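Local coordinates for L protein (CAS virus, PDB 5MV0) that probably cleaves capped host RNA as the cap-snatching endonuclease domain of the viral polymerase, supplying primers for transcription, at residues 3-15 with 28-41. Residues are numbered along the deposited sequence; the frame is centred on the assembly and turned at random.
Sequences MDPDTNLLKNVIL and SSIVDDPYKLAMSA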
loop_
_atom_site.group_PDB
_atom_site.type_symbol
_atom_site.label_atom_id
_atom_site.label_comp_id
_atom_site.label_asym_id
_atom_site.label_seq_id
_atom_site.Cartn_x
_atom_site.Cartn_y
_atom_site.Cartn_z
ATOM N N MET B 3 -22.805 -6.573 11.565
ATOM C CA MET B 3 -21.530 -6.886 10.936
ATOM C C MET B 3 -20.715 -5.640 10.616
ATOM O O MET B 3 -19.544 -5.767 10.233
ATOM C CB MET B 3 -21.755 -7.698 9.652
ATOM C CG MET B 3 -22.194 -9.146 9.899
ATOM S SD MET B 3 -22.518 -10.116 8.398
ATOM C CE MET B 3 -23.824 -9.157 7.619
ATOM N N ASP B 4 -21.302 -4.449 10.776
ATOM C CA ASP B 4 -20.606 -3.206 10.437
ATOM C C ASP B 4 -19.308 -3.011 11.207
ATOM O O ASP B 4 -18.284 -2.718 10.566
ATOM C CB ASP B 4 -21.540 -2.005 10.641
ATOM C CG ASP B 4 -22.545 -1.845 9.517
ATOM O OD1 ASP B 4 -23.091 -0.733 9.360
ATOM O OD2 ASP B 4 -22.787 -2.832 8.791
ATOM N N PRO B 5 -19.264 -3.123 12.542
ATOM C CA PRO B 5 -17.971 -2.940 13.230
ATOM C C PRO B 5 -16.871 -3.857 12.710
ATOM O O PRO B 5 -15.766 -3.382 12.419
ATOM C CB PRO B 5 -18.321 -3.221 14.699
ATOM C CG PRO B 5 -19.767 -2.933 14.801
ATOM C CD PRO B 5 -20.353 -3.379 13.504
ATOM N N ASP B 6 -17.139 -5.160 12.578
ATOM C CA ASP B 6 -16.123 -6.060 12.035
ATOM C C ASP B 6 -15.760 -5.684 10.606
ATOM O O ASP B 6 -14.583 -5.723 10.224
ATOM C CB ASP B 6 -16.609 -7.509 12.075
ATOM C CG ASP B 6 -16.566 -8.113 13.474
ATOM O OD1 ASP B 6 -15.926 -7.529 14.376
ATOM O OD2 ASP B 6 -17.178 -9.190 13.660
ATOM N N THR B 7 -16.760 -5.342 9.791
ATOM C CA THR B 7 -16.491 -5.004 8.396
ATOM C C THR B 7 -15.645 -3.738 8.282
ATOM O O THR B 7 -14.707 -3.682 7.477
ATOM C CB THR B 7 -17.807 -4.846 7.628
ATOM O OG1 THR B 7 -18.510 -6.098 7.637
ATOM C CG2 THR B 7 -17.538 -4.445 6.187
ATOM N N ASN B 8 -15.959 -2.711 9.075
ATOM C CA ASN B 8 -15.164 -1.483 9.030
ATOM C C ASN B 8 -13.732 -1.739 9.465
ATOM O O ASN B 8 -12.785 -1.141 8.926
ATOM C CB ASN B 8 -15.785 -0.418 9.927
ATOM C CG ASN B 8 -17.039 0.169 9.332
ATOM O OD1 ASN B 8 -17.229 0.150 8.112
ATOM N ND2 ASN B 8 -17.906 0.699 10.188
ATOM N N LEU B 9 -13.559 -2.597 10.467
ATOM C CA LEU B 9 -12.223 -2.910 10.951
ATOM C C LEU B 9 -11.441 -3.714 9.920
ATOM O O LEU B 9 -10.252 -3.464 9.695
ATOM C CB LEU B 9 -12.329 -3.667 12.275
ATOM C CG LEU B 9 -11.027 -3.871 13.058
ATOM C CD1 LEU B 9 -10.334 -2.508 13.350
ATOM C CD2 LEU B 9 -11.288 -4.641 14.358
ATOM N N LEU B 10 -12.092 -4.683 9.277
ATOM C CA LEU B 10 -11.400 -5.489 8.275
ATOM C C LEU B 10 -10.970 -4.637 7.082
ATOM O O LEU B 10 -9.900 -4.864 6.509
ATOM C CB LEU B 10 -12.299 -6.652 7.841
ATOM C CG LEU B 10 -11.760 -7.616 6.778
ATOM C CD1 LEU B 10 -10.441 -8.238 7.231
ATOM C CD2 LEU B 10 -12.803 -8.696 6.512
ATOM N N LYS B 11 -11.778 -3.643 6.697
ATOM C CA LYS B 11 -11.342 -2.733 5.636
ATOM C C LYS B 11 -10.050 -2.026 6.023
ATOM O O LYS B 11 -9.127 -1.894 5.210
ATOM C CB LYS B 11 -12.432 -1.703 5.325
ATOM C CG LYS B 11 -13.632 -2.291 4.602
ATOM C CD LYS B 11 -14.520 -1.212 3.991
ATOM C CE LYS B 11 -15.309 -0.474 5.050
ATOM N NZ LYS B 11 -16.695 -0.178 4.557
ATOM N N ASN B 12 -9.964 -1.582 7.272
ATOM C CA ASN B 12 -8.754 -0.921 7.735
ATOM C C ASN B 12 -7.551 -1.872 7.728
ATOM O O ASN B 12 -6.452 -1.483 7.310
ATOM C CB ASN B 12 -9.013 -0.349 9.125
ATOM C CG ASN B 12 -7.801 0.353 9.698
ATOM O OD1 ASN B 12 -7.031 -0.243 10.445
ATOM N ND2 ASN B 12 -7.628 1.624 9.348
ATOM N N VAL B 13 -7.741 -3.123 8.171
ATOM C CA VAL B 13 -6.668 -4.123 8.099
ATOM C C VAL B 13 -6.186 -4.282 6.660
ATOM O O VAL B 13 -4.982 -4.245 6.378
ATOM C CB VAL B 13 -7.148 -5.475 8.670
ATOM C CG1 VAL B 13 -6.140 -6.599 8.338
ATOM C CG2 VAL B 13 -7.418 -5.383 10.174
ATOM N N ILE B 14 -7.116 -4.463 5.720
ATOM C CA ILE B 14 -6.712 -4.664 4.328
ATOM C C ILE B 14 -5.998 -3.426 3.795
ATOM O O ILE B 14 -4.956 -3.520 3.125
ATOM C CB ILE B 14 -7.939 -5.034 3.470
ATOM C CG1 ILE B 14 -8.491 -6.410 3.888
ATOM C CG2 ILE B 14 -7.585 -5.006 2.010
ATOM C CD1 ILE B 14 -9.750 -6.813 3.107
ATOM N N LEU B 15 -6.535 -2.244 4.097
ATOM C CA LEU B 15 -5.893 -1.011 3.652
ATOM C C LEU B 15 -4.473 -0.908 4.187
ATOM O O LEU B 15 -3.557 -0.488 3.461
ATOM C CB LEU B 15 -6.712 0.209 4.090
ATOM C CG LEU B 15 -8.004 0.478 3.299
ATOM C CD1 LEU B 15 -8.921 1.463 4.029
ATOM C CD2 LEU B 15 -7.692 1.006 1.916
ATOM N N SER B 28 -5.994 -7.410 -5.093
ATOM C CA SER B 28 -6.913 -7.358 -3.973
ATOM C C SER B 28 -8.022 -6.361 -4.257
ATOM O O SER B 28 -8.119 -5.783 -5.345
ATOM C CB SER B 28 -6.170 -7.022 -2.676
ATOM O OG SER B 28 -6.893 -7.522 -1.557
ATOM N N SER B 29 -8.877 -6.173 -3.257
ATOM C CA SER B 29 -10.050 -5.335 -3.423
ATOM C C SER B 29 -10.582 -4.982 -2.053
ATOM O O SER B 29 -10.448 -5.747 -1.091
ATOM C CB SER B 29 -11.147 -6.031 -4.239
ATOM O OG SER B 29 -11.498 -7.285 -3.668
ATOM N N ILE B 30 -11.198 -3.815 -1.981
ATOM C CA ILE B 30 -11.775 -3.319 -0.752
ATOM C C ILE B 30 -13.187 -2.849 -1.089
ATOM O O ILE B 30 -13.365 -1.910 -1.873
ATOM C CB ILE B 30 -10.921 -2.201 -0.130
ATOM C CG1 ILE B 30 -11.527 -1.754 1.179
ATOM C CG2 ILE B 30 -10.687 -1.047 -1.084
ATOM C CD1 ILE B 30 -11.050 -2.607 2.253
ATOM N N VAL B 31 -14.192 -3.527 -0.537
ATOM C CA VAL B 31 -15.587 -3.215 -0.812
ATOM C C VAL B 31 -16.326 -3.119 0.517
ATOM O O VAL B 31 -15.814 -3.519 1.564
ATOM C CB VAL B 31 -16.241 -4.259 -1.742
ATOM C CG1 VAL B 31 -15.520 -4.283 -3.067
ATOM C CG2 VAL B 31 -16.225 -5.657 -1.089
ATOM N N ASP B 32 -17.545 -2.573 0.464
ATOM C CA ASP B 32 -18.359 -2.440 1.671
ATOM C C ASP B 32 -19.192 -3.681 1.979
ATOM O O ASP B 32 -19.640 -3.842 3.118
ATOM C CB ASP B 32 -19.290 -1.224 1.555
ATOM C CG ASP B 32 -18.541 0.109 1.624
ATOM O OD1 ASP B 32 -17.600 0.247 2.436
ATOM O OD2 ASP B 32 -18.896 1.026 0.852
ATOM N N ASP B 33 -19.410 -4.550 1.011
ATOM C CA ASP B 33 -20.176 -5.769 1.254
ATOM C C ASP B 33 -19.423 -6.699 2.204
ATOM O O ASP B 33 -18.290 -7.093 1.906
ATOM C CB ASP B 33 -20.471 -6.452 -0.075
ATOM C CG ASP B 33 -21.336 -7.695 0.079
ATOM O OD1 ASP B 33 -22.472 -7.690 -0.427
ATOM O OD2 ASP B 33 -20.879 -8.690 0.677
ATOM N N PRO B 34 -19.997 -7.050 3.359
ATOM C CA PRO B 34 -19.265 -7.887 4.323
ATOM C C PRO B 34 -18.797 -9.219 3.774
ATOM O O PRO B 34 -17.658 -9.621 4.049
ATOM C CB PRO B 34 -20.287 -8.079 5.459
ATOM C CG PRO B 34 -21.177 -6.885 5.361
ATOM C CD PRO B 34 -21.290 -6.587 3.891
ATOM N N TYR B 35 -19.640 -9.936 3.021
ATOM C CA TYR B 35 -19.228 -11.257 2.556
ATOM C C TYR B 35 -18.176 -11.144 1.473
ATOM O O TYR B 35 -17.224 -11.933 1.442
ATOM C CB TYR B 35 -20.423 -12.056 2.039
ATOM C CG TYR B 35 -21.356 -12.526 3.131
ATOM C CD1 TYR B 35 -22.571 -13.126 2.820
ATOM C CD2 TYR B 35 -21.020 -12.372 4.474
ATOM C CE1 TYR B 35 -23.427 -13.555 3.812
ATOM C CE2 TYR B 35 -21.870 -12.802 5.480
ATOM C CZ TYR B 35 -23.074 -13.393 5.139
ATOM O OH TYR B 35 -23.928 -13.822 6.124
ATOM N N LYS B 36 -18.348 -10.187 0.562
ATOM C CA LYS B 36 -17.347 -9.966 -0.467
ATOM C C LYS B 36 -16.027 -9.535 0.154
ATOM O O LYS B 36 -14.951 -9.958 -0.286
ATOM C CB LYS B 36 -17.859 -8.915 -1.444
ATOM C CG LYS B 36 -17.203 -8.946 -2.788
ATOM C CD LYS B 36 -18.041 -8.154 -3.781
ATOM C CE LYS B 36 -17.393 -8.128 -5.146
ATOM N NZ LYS B 36 -18.287 -7.430 -6.097
ATOM N N LEU B 37 -16.093 -8.676 1.171
ATOM C CA LEU B 37 -14.879 -8.253 1.859
ATOM C C LEU B 37 -14.216 -9.421 2.571
ATOM O O LEU B 37 -12.982 -9.562 2.547
ATOM C CB LEU B 37 -15.209 -7.145 2.856
ATOM C CG LEU B 37 -14.000 -6.560 3.596
ATOM C CD1 LEU B 37 -13.132 -5.751 2.641
ATOM C CD2 LEU B 37 -14.455 -5.710 4.755
ATOM N N ALA B 38 -15.017 -10.268 3.225
ATOM C CA ALA B 38 -14.443 -11.419 3.916
ATOM C C ALA B 38 -13.711 -12.329 2.943
ATOM O O ALA B 38 -12.620 -12.826 3.252
ATOM C CB ALA B 38 -15.527 -12.207 4.670
ATOM N N MET B 39 -14.286 -12.556 1.752
ATOM C CA MET B 39 -13.615 -13.449 0.808
ATOM C C MET B 39 -12.350 -12.808 0.250
ATOM O O MET B 39 -11.348 -13.500 0.013
ATOM C CB MET B 39 -14.575 -13.859 -0.320
ATOM C CG MET B 39 -15.787 -14.724 0.139
ATOM S SD MET B 39 -15.460 -15.958 1.441
ATOM C CE MET B 39 -14.372 -17.104 0.586
ATOM N N SER B 40 -12.355 -11.491 0.055
ATOM C CA SER B 40 -11.136 -10.817 -0.384
ATOM C C SER B 40 -10.036 -10.928 0.671
ATOM O O SER B 40 -8.863 -11.131 0.338
ATOM C CB SER B 40 -11.445 -9.350 -0.716
ATOM O OG SER B 40 -10.242 -8.612 -0.882
ATOM N N ALA B 41 -10.400 -10.820 1.948
ATOM C CA ALA B 41 -9.422 -10.976 3.021
ATOM C C ALA B 41 -8.821 -12.373 3.028
ATOM O O ALA B 41 -7.605 -12.534 3.193
ATOM C CB ALA B 41 -10.090 -10.677 4.361
#
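K11 meets D32 at the edge of the interface, where D32 also packs on N8 of a neighbouring subunit: the lysine chain, bent at chi3 and chi4, runs beside V31 O and ends in a salt bridge. K11 NZ and D32 OD1 are modelled 2.3 Å apart, too short to be taken literally, so the detail of this pairing is doubtful. V31 O, 3.6 Å from K11 CD, is buried here and has no hydrogen-bond partner in the model. At T7, OG1 packs on P34 CB (3.4 Å) and donates to M3 O at 2.8 Å, from 50° above the carbonyl plane; T7 N uses the same oxygen. D33 is the N-cap of helix 34-57, its OD2 accepting from K36 N at 2.9 Å with a nearly straight N-H...O angle of 174°. Within the helical part of this PDDEXK-clan domain, the axes of segments 4-15 and 34-41 approach to 10.2 Å. L37 enters as a knob among T7, L10, K11 and I14; chi1 of -177° sends its fork across to helix 4-20, with CD1 on I14 CD1 (3.6 Å) and CD2 against T7 O and K11 CG. I30 CD1 presses tightly against K11 CA. On the 28-41 side, S40 OG donates to S29 O at 2.9 Å, joining loop to helix, and is also hydrogen-bonded to R43. M3 SD makes an oblique Met-aromatic contact with Y35, whose ring also meets W178 edge-to-face.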